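Local coordinates for protein Two-component response regulator, LuxR family (PDB 3CZ5) that probably regulates transcription by binding DNA, as a LuxR-family response regulator whose CheY-like receiver domain is the part represented here, at residues I8-D13 with R23-R28; I54-L59 with Q117-I122; R71-R74 with A79-I82. All coordinates share one frame; numbering follows the deposited sequence.

Interaction 1: residues I8-D13 with R23-R28; sequences IMLVDD and RLIERR
Ile8 and Leu10 of strand 6-11 meet Ile25 of helix 15-25 in a small, buried and wholly apolar strand-to-helix contact within the first beta-alpha-beta unit of a CheY-like receiver domain. Its modest scale is measurable: the two segments bury 101 Å² in total, and Ile25 accounts for more than half of that. The nearest alpha carbons, Ile8 CA and Ile25 CA, are 9.1 Å apart, so side chains alone bridge the gap.

Ile25 sends a separate branch to each strand residue. Its first torsion (chi1 -53°) sets CG1 beside the backbone N and CG2 beside the carbonyl carbon, which lets the CG2 methyl serve Ile8 while the longer CG1-CD1 arm goes to Leu10. Ile8 answers with the end of its own CG1 branch, and the two isoleucine side chains cross obliquely. Residues 8 and 10, two apart on the strand, point to the same face of the sheet, whereas Met9 between them packs on Ala37 and Val55 instead. Leu115 and Ile119 of helix 114-122 also touch Ile25, which places its side chain where two helices meet over one sheet face.

A type I turn spans Ile25 to Arg28, and in it the Arg28 N to Ile25 O bond is weak, at 3.3 Å. The chain then returns to strand 31-37, where Val33 N is bonded to Glu26 OE2. Across the contact, Ile8 CD1 stands 4.2 Å from Ile25 CG2, and Leu10 CD1 stands 4.3 Å from Ile25 CD1.

Interaction 2: residues I54-L59 with Q117-I122; sequences IVVMDL and QAIEAI. With PO4 (phosphate ion), chain E.
Strand 54-57 and helix 117-122 run roughly antiparallel, at 146° with axes 10.1 Å apart, and their nearest alpha carbons are Ile54 CA and Ile119 CA, at 7.7 Å. This is the central strand of the CheY-like alpha/beta receiver fold packing against helix 114-122, the last helix of the canonical receiver fold.

The contact is apolar and carried on the strand by Ile54 and Val56, two residues apart. Ile54 reaches furthest: with CG1 anti to the backbone N (chi1 180°), its CD1 extends to the helix and approaches Ile122 CG2 at 3.4 Å, the two side chains crossing at about a right angle. The same methyl lies 4.2 Å from Ile119 CA, against the helix backbone. Further along, Val56 CG2 meets the tip of Ile119 at CD1, 4.2 Å away. Ala118, next to Ile119, packs on Leu83 of strand 82-86.

Beyond its last strand residue the chain enters the probable phosphorylation site. Asp58, the predicted phosphoacceptor, is unmodified here; OD1 makes a salt bridge to Lys108 NZ, while a separate phosphate ion, probably from the crystallisation liquor, lies beside the carboxylate. With an alanine here in place of Asp58, Lys108 would probably keep the phosphate as a partner but lose its acidic mate, and the presumed phosphoacceptor would be gone. Thr60 N, Thr86 OG1 and Lys108 NZ all bond the phosphate, a set of ligands consistent with the phosphoryl-binding site of receiver domains. The ion is not joined to the aspartate, since Asp58 OD2 comes no nearer than 3.5 Å to its O4. Leu59 completes the grip through its backbone, N donating to phosphate O3 at 2.8 Å with an N-H...O angle of 147°.

Interaction 3: residues R71-R74 with A79-I82; sequences RHIR and AARI
Arg74 turns the NE side of its guanidinium toward the backbone of Ala80 and grips a single carbonyl oxygen with two nitrogens. NE donates to Ala80 O at 3.1 Å and NH2 to the same Ala80 O at 2.9 Å. The acceptor sits at the edge of the guanidinium, only 12° out of its plane, yet the two donors approach it differently: NE lies in the carbonyl plane on a lone pair, whereas NH2 stands above that plane. Neither bond is straight, with 138° at NE and 149° at NH2, as expected when one oxygen is shared side-on. Ala79 N lies over one face of the group. Bends at chi2 and chi3 bring the planar end round to the loop.

Lower on the same side chain, Arg74 CG touches Ile82 CD1 at 4.1 Å, where the two side chains pass antiparallel. Ile73, the preceding helix residue, supplies the apolar half: its CG2 methyl meets Ala80 CB at 3.6 Å and lies 4.3 Å from Ile82 CD1.

The contact thus ties the end portion of helix 66-76 to the connection leading into strand 82-86. Tyr47 of helix 40-48 packs on both Ile73 and Ala80, with Tyr44 also on Ile73, while Ile82 is bonded through its backbone to Ser103 near strand 104-107.

Interactions 1 and 2, with centres 9 Å apart, share the sheet through neighbouring strands 6-11 and 54-57. Arg28, in the loop following helix 15-25, makes a salt bridge through NE to Glu120 OE1 at 2.7 Å. At the other end of the strands, Asp12 and Asp13 gather beside Asp58, a cluster consistent with the magnesium-binding acidic site of related receiver domains. Interaction 3 is nested in the chain between the segments of interaction 2, with centres 12 Å apart; a probable hydrogen bond from Val55 N to Arg81 O, 2.9 Å, connects them. Interactions 1 and 3 do not touch, their nearest atoms being about 6 Å apart; in the sheet, strand 54-57 lies between strands 6-11 and 82-86.

Interaction 1: residues I8-D13 with R23-R28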
loop_
_atom_site.group_PDB
_atom_site.type_symbol
_atom_site.label_atom_id
_atom_site.label_comp_id
_atom_site.label_asym_id
_atom_site.label_seq_id
_atom_site.Cartn_x
_atom_site.Cartn_y
_atom_site.Cartn_z
ATOM N N ILE A 8 3.494 -10.198 -4.587
ATOM C CA ILE A 8 2.661 -9.097 -4.048
ATOM C C ILE A 8 1.181 -9.491 -3.744
ATOM O O ILE A 8 0.578 -10.291 -4.469
ATOM C CB ILE A 8 2.657 -7.843 -5.047
ATOM C CG1 ILE A 8 4.054 -7.172 -5.174
ATOM C CG2 ILE A 8 1.625 -6.789 -4.650
ATOM C CD1 ILE A 8 4.679 -7.224 -6.574
ATOM N N MET A 9 0.592 -8.911 -2.686
ATOM C CA MET A 9 -0.815 -9.056 -2.390
ATOM C C MET A 9 -1.556 -7.718 -2.624
ATOM O O MET A 9 -1.019 -6.651 -2.241
ATOM C CB MET A 9 -0.942 -9.411 -0.939
ATOM C CG MET A 9 -2.427 -9.545 -0.420
ATOM S SD MET A 9 -2.429 -10.367 1.229
ATOM C CE MET A 9 -4.018 -11.041 1.054
ATOM N N LEU A 10 -2.734 -7.761 -3.260
ATOM C CA LEU A 10 -3.546 -6.597 -3.482
ATOM C C LEU A 10 -4.809 -6.704 -2.692
ATOM O O LEU A 10 -5.537 -7.699 -2.782
ATOM C CB LEU A 10 -4.030 -6.479 -4.930
ATOM C CG LEU A 10 -3.334 -5.522 -5.867
ATOM C CD1 LEU A 10 -1.936 -6.017 -5.721
ATOM C CD2 LEU A 10 -3.832 -5.766 -7.221
ATOM N N VAL A 11 -5.138 -5.635 -1.987
ATOM C CA VAL A 11 -6.321 -5.654 -1.178
ATOM C C VAL A 11 -7.017 -4.420 -1.634
ATOM O O VAL A 11 -6.518 -3.359 -1.406
ATOM C CB VAL A 11 -5.897 -5.482 0.280
ATOM C CG1 VAL A 11 -7.069 -5.361 1.219
ATOM C CG2 VAL A 11 -4.969 -6.625 0.692
ATOM N N ASP A 12 -8.128 -4.589 -2.320
ATOM C CA ASP A 12 -8.972 -3.554 -2.861
ATOM C C ASP A 12 -10.370 -4.198 -2.966
ATOM O O ASP A 12 -10.497 -5.359 -3.315
ATOM C CB ASP A 12 -8.483 -3.294 -4.248
ATOM C CG ASP A 12 -8.963 -2.017 -4.789
ATOM O OD1 ASP A 12 -9.857 -1.430 -4.174
ATOM O OD2 ASP A 12 -8.413 -1.565 -5.814
ATOM N N ASP A 13 -11.424 -3.492 -2.640
ATOM C CA ASP A 13 -12.788 -4.019 -2.824
ATOM C C ASP A 13 -13.331 -3.647 -4.199
ATOM O O ASP A 13 -14.477 -3.798 -4.441
ATOM C CB ASP A 13 -13.714 -3.400 -1.762
ATOM C CG ASP A 13 -13.478 -1.876 -1.587
ATOM O OD1 ASP A 13 -12.314 -1.391 -1.437
ATOM O OD2 ASP A 13 -14.492 -1.146 -1.631
ATOM N N ARG A 23 -2.502 -5.700 -13.557
ATOM C CA ARG A 23 -1.845 -5.751 -14.852
ATOM C C ARG A 23 -0.818 -4.647 -14.957
ATOM O O ARG A 23 0.163 -4.777 -15.661
ATOM C CB ARG A 23 -2.862 -5.759 -15.984
ATOM C CG ARG A 23 -3.869 -6.902 -15.785
ATOM C CD ARG A 23 -5.093 -6.831 -16.725
ATOM N NE ARG A 23 -4.724 -6.987 -18.135
ATOM C CZ ARG A 23 -5.434 -6.483 -19.146
ATOM N NH1 ARG A 23 -6.574 -5.810 -18.892
ATOM N NH2 ARG A 23 -5.032 -6.676 -20.409
ATOM N N LEU A 24 -1.017 -3.564 -14.235
ATOM C CA LEU A 24 -0.010 -2.522 -14.261
ATOM C C LEU A 24 1.204 -2.986 -13.507
ATOM O O LEU A 24 2.298 -2.912 -13.997
ATOM C CB LEU A 24 -0.494 -1.235 -13.591
ATOM C CG LEU A 24 0.293 0.016 -13.951
ATOM C CD1 LEU A 24 0.363 0.158 -15.431
ATOM C CD2 LEU A 24 -0.376 1.195 -13.382
ATOM N N ILE A 25 1.000 -3.482 -12.308
ATOM C CA ILE A 25 2.123 -3.910 -11.532
ATOM C C ILE A 25 2.937 -4.973 -12.242
ATOM O O ILE A 25 4.187 -5.052 -12.060
ATOM C CB ILE A 25 1.696 -4.473 -10.197
ATOM C CG1 ILE A 25 0.805 -3.465 -9.472
ATOM C CG2 ILE A 25 2.894 -4.658 -9.326
ATOM C CD1 ILE A 25 0.748 -3.638 -8.020
ATOM N N GLU A 26 2.272 -5.795 -13.051
ATOM C CA GLU A 26 3.000 -6.939 -13.588
ATOM C C GLU A 26 3.716 -6.643 -14.869
ATOM O O GLU A 26 4.358 -7.505 -15.433
ATOM C CB GLU A 26 2.138 -8.159 -13.732
ATOM C CG GLU A 26 1.823 -8.795 -12.437
ATOM C CD GLU A 26 1.001 -10.023 -12.665
ATOM O OE1 GLU A 26 0.814 -10.297 -13.876
ATOM O OE2 GLU A 26 0.596 -10.718 -11.675
ATOM N N ARG A 27 3.658 -5.410 -15.319
ATOM C CA ARG A 27 4.432 -5.055 -16.510
ATOM C C ARG A 27 5.881 -4.831 -16.076
ATOM O O ARG A 27 6.797 -4.835 -16.912
ATOM C CB ARG A 27 3.855 -3.843 -17.241
ATOM C CG ARG A 27 2.301 -3.928 -17.402
ATOM C CD ARG A 27 1.706 -2.833 -18.322
ATOM N NE ARG A 27 0.485 -3.245 -19.047
ATOM C CZ ARG A 27 -0.765 -2.835 -18.757
ATOM N NH1 ARG A 27 -0.968 -1.987 -17.735
ATOM N NH2 ARG A 27 -1.806 -3.248 -19.487
ATOM N N ARG A 28 6.094 -4.668 -14.771
ATOM C CA ARG A 28 7.437 -4.590 -14.265
ATOM C C ARG A 28 7.809 -6.033 -14.030
ATOM O O ARG A 28 7.260 -6.657 -13.146
ATOM C CB ARG A 28 7.476 -3.729 -13.008
ATOM C CG ARG A 28 8.393 -4.103 -11.863
ATOM C CD ARG A 28 9.827 -4.534 -12.231
ATOM N NE ARG A 28 10.885 -4.119 -11.284
ATOM C CZ ARG A 28 11.745 -4.959 -10.708
ATOM N NH1 ARG A 28 11.679 -6.275 -10.957
ATOM N NH2 ARG A 28 12.665 -4.476 -9.875
#

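Interaction 2: residues I54-L59 with Q117-I122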
loop_
_atom_site.group_PDB
_atom_site.type_symbol
_atom_site.label_atom_id
_atom_site.label_comp_id
_atom_site.label_asym_id
_atom_site.label_seq_id
_atom_site.Cartn_x
_atom_site.Cartn_y
_atom_site.Cartn_z
ATOM N N ILE A 54 5.264 -7.879 -0.129
ATOM C CA ILE A 54 4.742 -6.531 0.027
ATOM C C ILE A 54 3.295 -6.617 -0.237
ATOM O O ILE A 54 2.867 -7.295 -1.216
ATOM C CB ILE A 54 5.275 -5.533 -1.026
ATOM C CG1 ILE A 54 4.679 -4.149 -0.795
ATOM C CG2 ILE A 54 4.889 -5.917 -2.510
ATOM C CD1 ILE A 54 5.671 -2.994 -1.210
ATOM N N VAL A 55 2.524 -5.932 0.601
ATOM C CA VAL A 55 1.097 -5.833 0.340
ATOM C C VAL A 55 0.723 -4.420 -0.042
ATOM O O VAL A 55 1.248 -3.481 0.526
ATOM C CB VAL A 55 0.282 -6.359 1.521
ATOM C CG1 VAL A 55 1.085 -6.332 2.793
ATOM C CG2 VAL A 55 -1.037 -5.633 1.648
ATOM N N VAL A 56 -0.100 -4.283 -1.077
ATOM C CA VAL A 56 -0.701 -3.011 -1.476
ATOM C C VAL A 56 -2.193 -2.915 -1.175
ATOM O O VAL A 56 -2.991 -3.696 -1.707
ATOM C CB VAL A 56 -0.675 -2.829 -2.966
ATOM C CG1 VAL A 56 -1.552 -1.576 -3.367
ATOM C CG2 VAL A 56 0.760 -2.727 -3.456
ATOM N N MET A 57 -2.589 -1.901 -0.399
ATOM C CA MET A 57 -3.966 -1.829 0.215
ATOM C C MET A 57 -4.697 -0.493 0.016
ATOM O O MET A 57 -4.048 0.541 0.114
ATOM C CB MET A 57 -3.812 -2.035 1.733
ATOM C CG MET A 57 -4.788 -3.012 2.201
ATOM S SD MET A 57 -4.720 -3.564 3.850
ATOM C CE MET A 57 -6.441 -3.830 3.864
ATOM N N ASP A 58 -6.013 -0.487 -0.213
ATOM C CA ASP A 58 -6.744 0.736 -0.125
ATOM C C ASP A 58 -6.682 1.331 1.300
ATOM O O ASP A 58 -6.365 0.671 2.317
ATOM C CB ASP A 58 -8.197 0.457 -0.311
ATOM C CG ASP A 58 -8.556 0.132 -1.715
ATOM O OD1 ASP A 58 -7.639 0.139 -2.604
ATOM O OD2 ASP A 58 -9.792 -0.112 -1.893
ATOM N N LEU A 59 -7.058 2.585 1.416
ATOM C CA LEU A 59 -7.218 3.127 2.732
ATOM C C LEU A 59 -8.648 2.801 3.157
ATOM O O LEU A 59 -8.971 2.671 4.345
ATOM C CB LEU A 59 -7.051 4.615 2.641
ATOM C CG LEU A 59 -7.224 5.349 3.958
ATOM C CD1 LEU A 59 -5.998 5.156 4.858
ATOM C CD2 LEU A 59 -7.409 6.831 3.588
ATOM N N GLN A 117 7.084 2.344 -9.006
ATOM C CA GLN A 117 8.158 3.018 -8.250
ATOM C C GLN A 117 8.085 2.842 -6.720
ATOM O O GLN A 117 9.049 2.350 -6.085
ATOM C CB GLN A 117 8.156 4.518 -8.524
ATOM C CG GLN A 117 8.181 4.893 -9.931
ATOM C CD GLN A 117 9.574 4.962 -10.337
ATOM O OE1 GLN A 117 10.451 5.213 -9.494
ATOM N NE2 GLN A 117 9.843 4.725 -11.631
ATOM N N ALA A 118 6.979 3.286 -6.121
ATOM C CA ALA A 118 6.769 3.052 -4.690
ATOM C C ALA A 118 7.054 1.590 -4.322
ATOM O O ALA A 118 7.964 1.286 -3.561
ATOM C CB ALA A 118 5.370 3.389 -4.329
ATOM N N ILE A 119 6.279 0.666 -4.849
ATOM C CA ILE A 119 6.609 -0.736 -4.610
ATOM C C ILE A 119 8.163 -1.032 -4.705
ATOM O O ILE A 119 8.736 -1.724 -3.836
ATOM C CB ILE A 119 5.901 -1.589 -5.635
ATOM C CG1 ILE A 119 4.423 -1.592 -5.372
ATOM C CG2 ILE A 119 6.425 -3.018 -5.666
ATOM C CD1 ILE A 119 3.650 -2.230 -6.528
ATOM N N GLU A 120 8.785 -0.530 -5.779
ATOM C CA GLU A 120 10.198 -0.693 -6.044
ATOM C C GLU A 120 11.046 -0.195 -4.879
ATOM O O GLU A 120 11.925 -0.921 -4.387
ATOM C CB GLU A 120 10.625 0.083 -7.287
ATOM C CG GLU A 120 9.833 -0.268 -8.523
ATOM C CD GLU A 120 10.705 -0.391 -9.797
ATOM O OE1 GLU A 120 10.781 -1.540 -10.343
ATOM O OE2 GLU A 120 11.300 0.652 -10.239
ATOM N N ALA A 121 10.788 1.035 -4.448
ATOM C CA ALA A 121 11.525 1.662 -3.345
ATOM C C ALA A 121 11.298 1.072 -2.006
ATOM O O ALA A 121 12.173 1.192 -1.152
ATOM C CB ALA A 121 11.157 3.080 -3.229
ATOM N N ILE A 122 10.087 0.575 -1.763
ATOM C CA ILE A 122 9.781 -0.021 -0.473
ATOM C C ILE A 122 10.634 -1.295 -0.339
ATOM O O ILE A 122 11.269 -1.566 0.724
ATOM C CB ILE A 122 8.297 -0.341 -0.334
ATOM C CG1 ILE A 122 7.584 0.828 0.302
ATOM C CG2 ILE A 122 8.097 -1.428 0.634
ATOM C CD1 ILE A 122 6.182 1.075 -0.298
HETATM P P PO4 E . -9.475 3.970 -1.639
HETATM O O1 PO4 E . -10.227 5.248 -1.767
HETATM O O2 PO4 E . -8.763 3.478 -2.879
HETATM O O3 PO4 E . -8.515 4.038 -0.486
HETATM O O4 PO4 E . -10.671 3.158 -1.216
#

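Interaction 3: residues R71-R74 with A79-I82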
loop_
_atom_site.group_PDB
_atom_site.type_symbol
_atom_site.label_atom_id
_atom_site.label_comp_id
_atom_site.label_asym_id
_atom_site.label_seq_id
_atom_site.Cartn_x
_atom_site.Cartn_y
_atom_site.Cartn_z
ATOM N N ARG A 71 -2.188 -2.315 11.147
ATOM C CA ARG A 71 -1.839 -2.604 12.488
ATOM C C ARG A 71 -1.912 -4.094 12.623
ATOM O O ARG A 71 -0.951 -4.708 13.028
ATOM C CB ARG A 71 -2.732 -1.868 13.491
ATOM C CG ARG A 71 -2.153 -0.471 13.920
ATOM C CD ARG A 71 -3.255 0.517 14.383
ATOM N NE ARG A 71 -4.424 -0.293 14.731
ATOM C CZ ARG A 71 -5.682 0.059 14.490
ATOM N NH1 ARG A 71 -5.922 1.255 13.892
ATOM N NH2 ARG A 71 -6.676 -0.793 14.831
ATOM N N HIS A 72 -3.034 -4.694 12.247
ATOM C CA HIS A 72 -3.215 -6.128 12.556
ATOM C C HIS A 72 -2.058 -6.934 12.048
ATOM O O HIS A 72 -1.521 -7.764 12.736
ATOM C CB HIS A 72 -4.513 -6.697 11.996
ATOM C CG HIS A 72 -5.605 -6.689 12.997
ATOM N ND1 HIS A 72 -6.513 -5.647 13.116
ATOM C CD2 HIS A 72 -5.889 -7.549 13.995
ATOM C CE1 HIS A 72 -7.324 -5.872 14.130
ATOM N NE2 HIS A 72 -6.968 -7.020 14.685
ATOM N N ILE A 73 -1.667 -6.666 10.821
ATOM C CA ILE A 73 -0.686 -7.459 10.190
ATOM C C ILE A 73 0.679 -7.275 10.852
ATOM O O ILE A 73 1.406 -8.206 11.075
ATOM C CB ILE A 73 -0.612 -7.055 8.773
ATOM C CG1 ILE A 73 -1.854 -7.560 8.021
ATOM C CG2 ILE A 73 0.693 -7.534 8.219
ATOM C CD1 ILE A 73 -1.858 -7.350 6.427
ATOM N N ARG A 74 1.009 -6.054 11.181
ATOM C CA ARG A 74 2.262 -5.723 11.831
ATOM C C ARG A 74 2.355 -6.314 13.217
ATOM O O ARG A 74 3.444 -6.510 13.782
ATOM C CB ARG A 74 2.345 -4.225 11.901
ATOM C CG ARG A 74 2.498 -3.648 10.498
ATOM C CD ARG A 74 3.612 -2.721 10.605
ATOM N NE ARG A 74 4.777 -3.106 9.829
ATOM C CZ ARG A 74 6.018 -2.706 10.080
ATOM N NH1 ARG A 74 6.280 -1.976 11.172
ATOM N NH2 ARG A 74 6.974 -3.075 9.236
ATOM N N ALA A 79 7.845 -7.052 10.627
ATOM C CA ALA A 79 8.567 -6.511 9.499
ATOM C C ALA A 79 7.672 -6.333 8.258
ATOM O O ALA A 79 8.164 -5.997 7.224
ATOM C CB ALA A 79 9.751 -7.340 9.178
ATOM N N ALA A 80 6.365 -6.515 8.347
ATOM C CA ALA A 80 5.518 -6.425 7.157
ATOM C C ALA A 80 5.649 -5.147 6.382
ATOM O O ALA A 80 5.499 -4.054 6.945
ATOM C CB ALA A 80 4.094 -6.610 7.523
ATOM N N ARG A 81 5.878 -5.286 5.080
ATOM C CA ARG A 81 5.900 -4.147 4.203
ATOM C C ARG A 81 4.505 -3.851 3.555
ATOM O O ARG A 81 4.102 -4.520 2.569
ATOM C CB ARG A 81 6.983 -4.365 3.147
ATOM C CG ARG A 81 8.362 -4.203 3.676
ATOM C CD ARG A 81 9.338 -4.981 2.863
ATOM N NE ARG A 81 10.709 -4.398 2.914
ATOM C CZ ARG A 81 11.851 -5.021 2.528
ATOM N NH1 ARG A 81 11.801 -6.289 2.080
ATOM N NH2 ARG A 81 13.026 -4.389 2.608
ATOM N N ILE A 82 3.795 -2.841 4.063
ATOM C CA ILE A 82 2.523 -2.443 3.458
ATOM C C ILE A 82 2.535 -1.087 2.756
ATOM O O ILE A 82 2.985 -0.101 3.340
ATOM C CB ILE A 82 1.373 -2.381 4.529
ATOM C CG1 ILE A 82 1.183 -3.738 5.221
ATOM C CG2 ILE A 82 0.054 -1.904 3.894
ATOM C CD1 ILE A 82 1.973 -3.842 6.441
#